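Local coordinates for protein hyaluronidase (Thermobaculum terrenum, PDB 5DIY) that probably acts as a glycoside hydrolase that removes O-linked N-acetylglucosamine, here with its predicted proton donor replaced, at residues Arg23-Met26 against Phe27-Met30; Ser135-Ala138 against Glu139-Asp143; Tyr270-Ala273 against Gln274-Ser278. All coordinates share one frame; numbering follows the deposited sequence.

Contact 1: residues Arg23-Met26 against Phe27-Met30; sequences RLDM and FEFM
The Phe-27 ring has the carbonyl oxygen of Arg-23 over one face, 3.3 Å above the ring plane and displaced toward the rim, while Tyr-38 of the next strand meets it edge-to-face. The Phe-29 ring is approached obliquely by Met-26: SD lies 3.7 Å from Phe-29 CD2, and its line to the ring centroid runs 54° off the normal, a Met-aromatic contact. These two side chains lie alongside each other, both pointing the same way, and the bend of the Met-26 chain at chi2 (59°) and chi3 goes with SD lying beside that ring. Apart from Tyr-38, these residues belong to helix 20-32 of the beta-alpha-beta unit between strands 6-11 and 37-40. The helix bonds are uneven: Met-30 N to Met-26 O measures 2.7 Å, whereas Glu-28 N to Leu-24 O is weak at 3.4 Å. On another side, Asp-25 OD1 and Glu-28 OE1 stand 4.2 Å apart as like charges; the other oxygens, Asp-25 OD2 and Glu-28 OE2, are paired with Lys-266 and Lys-70 respectively. An alanine in place of Phe-27 would probably leave Tyr-38 without its ring partner and uncover the carbonyl oxygen of Arg-23. The guanidinium end of Arg-23 leads off to a salt bridge with Glu-11.

Contact 2: residues Ser135-Ala138 against Glu139-Asp143; sequences SNLA and EAQAD
Glu-139 folds back past the start of its own helix, and its OE2 accepts a hydrogen bond from Ser-135 N at 3.1 Å. The N-H points at the oxygen with an angle of 157°, but it comes from above the carboxylate, well out of its plane. Two features of the side chain account for this reach: a first torsion of -89°, turned about 30° past the usual value near -60°, and an extended chain beyond CG. Ser-135 CB then lies 3.5 Å from the same OE2, so the carboxylate rests against the serine side chain as well as its backbone. The Asn-136 side chain crosses that of Glu-139 at about a right angle, and the backbone oxygen of Asn-136 receives Ala-140 N at 3.2 Å together with a weaker bond from Glu-139 N. From the next residue, Leu-137, CD2 lies against the amide end of Gln-141, one turn on, 3.2 Å from NE2; both leucine torsions depart from staggered values, so this close approach should be read with caution. The Gln-141 chain is extended, and its amide is held by Tyr-176 through OE1 and by Thr-166 through NE2, which fixes its rotation against the leucine. Ala-138 touches Tyr-176 and Ile-179 of helix 175-183. With Asn-136 at the N-cap position and the carboxylate of Glu-139 accepting the N-H of the residue before it, this is the N-terminal start of helix 137-153, in the barrel domain.

Contact 3: residues Tyr270-Ala273 against Gln274-Ser278; sequences YTFA and QYLNS
Phe-272 O accepts the backbone N-H of Leu-276 at 3.0 Å with an N-H to oxygen angle of 163°, as sound a bond as any in this segment pair. Leu-276 CG and Tyr-275 CB also lie near it, each 3.4 Å from Phe-272 O, and the oxygen lies at the edge of the Tyr-275 ring. Phe-272 and Leu-276 meet through their side chains too. Leu-276 CD1 sits over one face of the Phe-272 ring, 3.8 Å from its centroid and 23° off the normal, which satisfies the geometry of a CH-pi contact; the closest pair is CD1 to Phe-272 CZ at 3.5 Å. With its CG anti to the backbone N (chi1 167°), the phenylalanine swings its ring outward and a little toward the C-terminal end, where the leucine methyl can lie on it. A second pair flanks another side of the helix: Gln-274 sets CD 3.6 Å from Tyr-270 CE1, the amide plane turned well away from the ring plane, and its NE2 is bonded to Ser-287 OG. Past Asn-277, whose N is 3.0 Å from its acceptor Ala-273 O, Ser-278 leaves helical geometry, so the pair lies at the C-terminal end of helix 262-277. Phe-272 and Leu-276 pack inward on strand 251-256, the last of the parallel barrel, whereas Tyr-270 and Thr-271 face helix 284-296.

From the N terminus the three contacts follow in series, none nested in or crossing another, and none closes a long loop, since each joins neighbouring turns of one helix, contact 2 including the residues that lead into it. Contact 1 lies on helix 20-32, between the first two strands of the barrel; contact 2 opens helix 137-153, between strands 113-117 and 160-164; contact 3 ends helix 262-277, after the eighth strand. Because the barrel closes strand 251-256 onto strand 6-11, contacts 1 and 3 become neighbours: Phe-29 CZ lies 3.7 Å from Tyr-270 N, although 240 residues separate them. Contact 2 stands apart from both, its nearest atoms about 24 Å away from either.

Contact 1: residues Arg23-Met26 against Phe27-Met30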
loop_
_atom_site.group_PDB
_atom_site.type_symbol
_atom_site.label_atom_id
_atom_site.label_comp_id
_atom_site.label_asym_id
_atom_site.label_seq_id
_atom_site.Cartn_x
_atom_site.Cartn_y
_atom_site.Cartn_z
ATOM N N ARG C 23 -9.347 -14.847 -4.395
ATOM C CA ARG C 23 -8.378 -15.104 -5.470
ATOM C C ARG C 23 -9.064 -15.442 -6.785
ATOM O O ARG C 23 -8.719 -14.875 -7.821
ATOM C CB ARG C 23 -7.419 -16.224 -5.078
ATOM C CG ARG C 23 -6.439 -15.798 -4.007
ATOM C CD ARG C 23 -5.779 -16.995 -3.361
ATOM N NE ARG C 23 -4.847 -16.590 -2.321
ATOM C CZ ARG C 23 -4.393 -17.375 -1.346
ATOM N NH1 ARG C 23 -4.781 -18.648 -1.239
ATOM N NH2 ARG C 23 -3.537 -16.884 -0.455
ATOM N N LEU C 24 -10.046 -16.339 -6.734
ATOM C CA LEU C 24 -10.801 -16.731 -7.929
ATOM C C LEU C 24 -11.528 -15.532 -8.537
ATOM O O LEU C 24 -11.512 -15.342 -9.750
ATOM C CB LEU C 24 -11.810 -17.842 -7.605
ATOM C CG LEU C 24 -11.225 -19.203 -7.212
ATOM C CD1 LEU C 24 -12.278 -20.044 -6.507
ATOM C CD2 LEU C 24 -10.660 -19.932 -8.421
ATOM N N ASP C 25 -12.161 -14.739 -7.672
ATOM C CA ASP C 25 -12.812 -13.485 -8.060
ATOM C C ASP C 25 -11.805 -12.462 -8.623
ATOM O O ASP C 25 -12.063 -11.832 -9.645
ATOM C CB ASP C 25 -13.548 -12.905 -6.848
ATOM C CG ASP C 25 -14.288 -11.625 -7.168
ATOM O OD1 ASP C 25 -15.430 -11.703 -7.672
ATOM O OD2 ASP C 25 -13.724 -10.540 -6.907
ATOM N N MET C 26 -10.660 -12.303 -7.962
ATOM C CA MET C 26 -9.601 -11.425 -8.470
ATOM C C MET C 26 -9.140 -11.829 -9.874
ATOM O O MET C 26 -8.860 -10.957 -10.696
ATOM C CB MET C 26 -8.401 -11.381 -7.512
ATOM C CG MET C 26 -7.384 -10.280 -7.812
ATOM S SD MET C 26 -8.054 -8.597 -7.776
ATOM C CE MET C 26 -8.387 -8.391 -6.032
ATOM N N PHE C 27 -9.082 -13.134 -10.165
ATOM C CA PHE C 27 -8.691 -13.587 -11.509
ATOM C C PHE C 27 -9.677 -13.122 -12.582
ATOM O O PHE C 27 -9.265 -12.802 -13.701
ATOM C CB PHE C 27 -8.508 -15.112 -11.585
ATOM C CG PHE C 27 -7.386 -15.661 -10.726
ATOM C CD1 PHE C 27 -6.355 -14.851 -10.232
ATOM C CD2 PHE C 27 -7.347 -17.020 -10.439
ATOM C CE1 PHE C 27 -5.337 -15.387 -9.454
ATOM C CE2 PHE C 27 -6.328 -17.560 -9.660
ATOM C CZ PHE C 27 -5.322 -16.744 -9.166
ATOM N N GLU C 28 -10.965 -13.071 -12.239
ATOM C CA GLU C 28 -11.987 -12.523 -13.144
ATOM C C GLU C 28 -11.808 -11.016 -13.341
ATOM O O GLU C 28 -11.869 -10.532 -14.470
ATOM C CB GLU C 28 -13.398 -12.835 -12.637
ATOM C CG GLU C 28 -13.740 -14.319 -12.706
ATOM C CD GLU C 28 -15.034 -14.694 -12.001
ATOM O OE1 GLU C 28 -15.574 -13.888 -11.207
ATOM O OE2 GLU C 28 -15.508 -15.825 -12.235
ATOM N N PHE C 29 -11.579 -10.283 -12.250
ATOM C CA PHE C 29 -11.230 -8.856 -12.328
ATOM C C PHE C 29 -9.971 -8.621 -13.179
ATOM O O PHE C 29 -9.933 -7.701 -14.006
ATOM C CB PHE C 29 -11.049 -8.263 -10.922
ATOM C CG PHE C 29 -10.487 -6.862 -10.916
ATOM C CD1 PHE C 29 -11.325 -5.759 -11.036
ATOM C CD2 PHE C 29 -9.114 -6.649 -10.786
ATOM C CE1 PHE C 29 -10.804 -4.470 -11.035
ATOM C CE2 PHE C 29 -8.590 -5.362 -10.787
ATOM C CZ PHE C 29 -9.439 -4.270 -10.911
ATOM N N MET C 30 -8.953 -9.455 -12.976
ATOM C CA MET C 30 -7.719 -9.379 -13.769
ATOM C C MET C 30 -7.980 -9.540 -15.273
ATOM O O MET C 30 -7.480 -8.749 -16.076
ATOM C CB MET C 30 -6.695 -10.419 -13.288
ATOM C CG MET C 30 -6.013 -10.040 -11.985
ATOM S SD MET C 30 -5.026 -11.374 -11.291
ATOM C CE MET C 30 -3.555 -11.266 -12.310
#

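Contact 2: residues Ser135-Ala138 against Glu139-Asp143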
loop_
_atom_site.group_PDB
_atom_site.type_symbol
_atom_site.label_atom_id
_atom_site.label_comp_id
_atom_site.label_asym_id
_atom_site.label_seq_id
_atom_site.Cartn_x
_atom_site.Cartn_y
_atom_site.Cartn_z
ATOM N N SER C 135 32.183 -16.435 -1.462
ATOM C CA SER C 135 32.708 -15.174 -0.914
ATOM C C SER C 135 31.631 -14.251 -0.336
ATOM O O SER C 135 31.922 -13.456 0.558
ATOM C CB SER C 135 33.496 -14.402 -1.981
ATOM O OG SER C 135 34.674 -15.096 -2.341
ATOM N N ASN C 136 30.407 -14.336 -0.864
ATOM C CA ASN C 136 29.303 -13.465 -0.435
ATOM C C ASN C 136 27.914 -13.988 -0.849
ATOM O O ASN C 136 27.802 -14.989 -1.564
ATOM C CB ASN C 136 29.539 -12.024 -0.933
ATOM C CG ASN C 136 29.928 -11.960 -2.399
ATOM O OD1 ASN C 136 31.042 -11.577 -2.740
ATOM N ND2 ASN C 136 29.014 -12.324 -3.268
ATOM N N LEU C 137 26.876 -13.303 -0.369
ATOM C CA LEU C 137 25.466 -13.679 -0.574
ATOM C C LEU C 137 25.109 -13.814 -2.049
ATOM O O LEU C 137 24.501 -14.796 -2.460
ATOM C CB LEU C 137 24.529 -12.628 0.061
ATOM C CG LEU C 137 23.275 -13.038 0.848
ATOM C CD1 LEU C 137 22.206 -11.965 0.694
ATOM C CD2 LEU C 137 22.712 -14.398 0.477
ATOM N N ALA C 138 25.484 -12.805 -2.830
ATOM C CA ALA C 138 25.200 -12.769 -4.272
ATOM C C ALA C 138 25.727 -13.989 -5.024
ATOM O O ALA C 138 25.064 -14.489 -5.925
ATOM C CB ALA C 138 25.748 -11.488 -4.894
ATOM N N GLU C 139 26.900 -14.484 -4.625
ATOM C CA GLU C 139 27.530 -15.646 -5.266
ATOM C C GLU C 139 26.786 -16.924 -4.908
ATOM O O GLU C 139 26.550 -17.777 -5.770
ATOM C CB GLU C 139 29.010 -15.782 -4.864
ATOM C CG GLU C 139 29.977 -15.025 -5.766
ATOM C CD GLU C 139 31.431 -15.105 -5.301
ATOM O OE1 GLU C 139 32.226 -14.240 -5.726
ATOM O OE2 GLU C 139 31.789 -16.020 -4.519
ATOM N N ALA C 140 26.434 -17.058 -3.630
ATOM C CA ALA C 140 25.702 -18.225 -3.145
ATOM C C ALA C 140 24.356 -18.327 -3.857
ATOM O O ALA C 140 24.028 -19.366 -4.423
ATOM C CB ALA C 140 25.500 -18.140 -1.640
ATOM N N GLN C 141 23.609 -17.222 -3.840
ATOM C CA GLN C 141 22.296 -17.134 -4.489
ATOM C C GLN C 141 22.354 -17.408 -5.990
ATOM O O GLN C 141 21.534 -18.166 -6.516
ATOM C CB GLN C 141 21.679 -15.750 -4.247
ATOM C CG GLN C 141 21.229 -15.546 -2.811
ATOM C CD GLN C 141 20.737 -14.141 -2.524
ATOM O OE1 GLN C 141 20.905 -13.229 -3.331
ATOM N NE2 GLN C 141 20.113 -13.966 -1.368
ATOM N N ALA C 142 23.316 -16.788 -6.673
ATOM C CA ALA C 142 23.481 -16.980 -8.116
ATOM C C ALA C 142 23.740 -18.449 -8.458
ATOM O O ALA C 142 23.137 -18.985 -9.388
ATOM C CB ALA C 142 24.604 -16.100 -8.654
ATOM N N ASP C 143 24.624 -19.089 -7.689
ATOM C CA ASP C 143 24.946 -20.507 -7.877
ATOM C C ASP C 143 23.759 -21.416 -7.561
ATOM O O ASP C 143 23.504 -22.388 -8.279
ATOM C CB ASP C 143 26.155 -20.914 -7.021
ATOM C CG ASP C 143 26.459 -22.401 -7.116
ATOM O OD1 ASP C 143 26.515 -22.921 -8.251
ATOM O OD2 ASP C 143 26.611 -23.052 -6.061
#

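Contact 3: residues Tyr270-Ala273 against Gln274-Ser278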
loop_
_atom_site.group_PDB
_atom_site.type_symbol
_atom_site.label_atom_id
_atom_site.label_comp_id
_atom_site.label_asym_id
_atom_site.label_seq_id
_atom_site.Cartn_x
_atom_site.Cartn_y
_atom_site.Cartn_z
ATOM N N TYR C 270 -7.442 -1.173 -10.784
ATOM C CA TYR C 270 -8.071 -0.730 -12.033
ATOM C C TYR C 270 -7.212 0.330 -12.724
ATOM O O TYR C 270 -6.957 0.240 -13.920
ATOM C CB TYR C 270 -9.486 -0.186 -11.781
ATOM C CG TYR C 270 -10.267 0.152 -13.035
ATOM C CD1 TYR C 270 -10.045 1.346 -13.723
ATOM C CD2 TYR C 270 -11.237 -0.720 -13.537
ATOM C CE1 TYR C 270 -10.752 1.658 -14.870
ATOM C CE2 TYR C 270 -11.957 -0.410 -14.686
ATOM C CZ TYR C 270 -11.710 0.781 -15.347
ATOM O OH TYR C 270 -12.410 1.111 -16.488
ATOM N N THR C 271 -6.763 1.323 -11.958
ATOM C CA THR C 271 -5.966 2.424 -12.507
ATOM C C THR C 271 -4.579 1.949 -12.942
ATOM O O THR C 271 -4.058 2.382 -13.976
ATOM C CB THR C 271 -5.853 3.620 -11.530
ATOM O OG1 THR C 271 -5.093 3.259 -10.360
ATOM C CG2 THR C 271 -7.238 4.117 -11.125
ATOM N N PHE C 272 -3.999 1.072 -12.134
ATOM C CA PHE C 272 -2.753 0.377 -12.457
ATOM C C PHE C 272 -2.851 -0.336 -13.810
ATOM O O PHE C 272 -1.980 -0.160 -14.659
ATOM C CB PHE C 272 -2.415 -0.577 -11.303
ATOM C CG PHE C 272 -1.333 -1.583 -11.594
ATOM C CD1 PHE C 272 -0.010 -1.186 -11.736
ATOM C CD2 PHE C 272 -1.631 -2.945 -11.655
ATOM C CE1 PHE C 272 1.000 -2.120 -11.975
ATOM C CE2 PHE C 272 -0.629 -3.885 -11.891
ATOM C CZ PHE C 272 0.691 -3.471 -12.049
ATOM N N ALA C 273 -3.934 -1.085 -14.020
ATOM C CA ALA C 273 -4.178 -1.801 -15.288
ATOM C C ALA C 273 -4.330 -0.875 -16.498
ATOM O O ALA C 273 -3.844 -1.188 -17.588
ATOM C CB ALA C 273 -5.402 -2.698 -15.164
ATOM N N GLN C 274 -5.012 0.255 -16.312
ATOM C CA GLN C 274 -5.125 1.254 -17.378
ATOM C C GLN C 274 -3.773 1.877 -17.723
ATOM O O GLN C 274 -3.485 2.085 -18.902
ATOM C CB GLN C 274 -6.146 2.343 -17.029
ATOM C CG GLN C 274 -7.589 1.843 -17.043
ATOM C CD GLN C 274 -8.589 2.929 -17.383
ATOM O OE1 GLN C 274 -9.415 2.775 -18.287
ATOM N NE2 GLN C 274 -8.521 4.036 -16.662
ATOM N N TYR C 275 -2.948 2.160 -16.709
ATOM C CA TYR C 275 -1.583 2.649 -16.945
ATOM C C TYR C 275 -0.791 1.648 -17.779
ATOM O O TYR C 275 -0.157 2.033 -18.757
ATOM C CB TYR C 275 -0.826 2.941 -15.631
ATOM C CG TYR C 275 0.675 3.080 -15.823
ATOM C CD1 TYR C 275 1.240 4.284 -16.256
ATOM C CD2 TYR C 275 1.531 1.988 -15.621
ATOM C CE1 TYR C 275 2.610 4.408 -16.457
ATOM C CE2 TYR C 275 2.898 2.102 -15.814
ATOM C CZ TYR C 275 3.437 3.309 -16.234
ATOM O OH TYR C 275 4.794 3.412 -16.416
ATOM N N LEU C 276 -0.825 0.374 -17.392
ATOM C CA LEU C 276 -0.094 -0.665 -18.129
ATOM C C LEU C 276 -0.579 -0.778 -19.578
ATOM O O LEU C 276 0.231 -0.974 -20.483
ATOM C CB LEU C 276 -0.215 -2.029 -17.450
ATOM C CG LEU C 276 0.351 -2.193 -16.035
ATOM C CD1 LEU C 276 -0.096 -3.531 -15.469
ATOM C CD2 LEU C 276 1.869 -2.046 -15.992
ATOM N N ASN C 277 -1.887 -0.642 -19.789
ATOM C CA ASN C 277 -2.473 -0.733 -21.131
ATOM C C ASN C 277 -2.024 0.366 -22.098
ATOM O O ASN C 277 -1.801 0.097 -23.279
ATOM C CB ASN C 277 -3.999 -0.733 -21.049
ATOM C CG ASN C 277 -4.653 -0.958 -22.397
ATOM O OD1 ASN C 277 -4.495 -2.022 -23.000
ATOM N ND2 ASN C 277 -5.381 0.044 -22.886
ATOM N N SER C 278 -1.902 1.595 -21.600
ATOM C CA SER C 278 -1.495 2.731 -22.429
ATOM C C SER C 278 -0.828 3.822 -21.580
ATOM O O SER C 278 -1.445 4.848 -21.278
ATOM C CB SER C 278 -2.704 3.284 -23.187
ATOM O OG SER C 278 -2.311 4.315 -24.080
#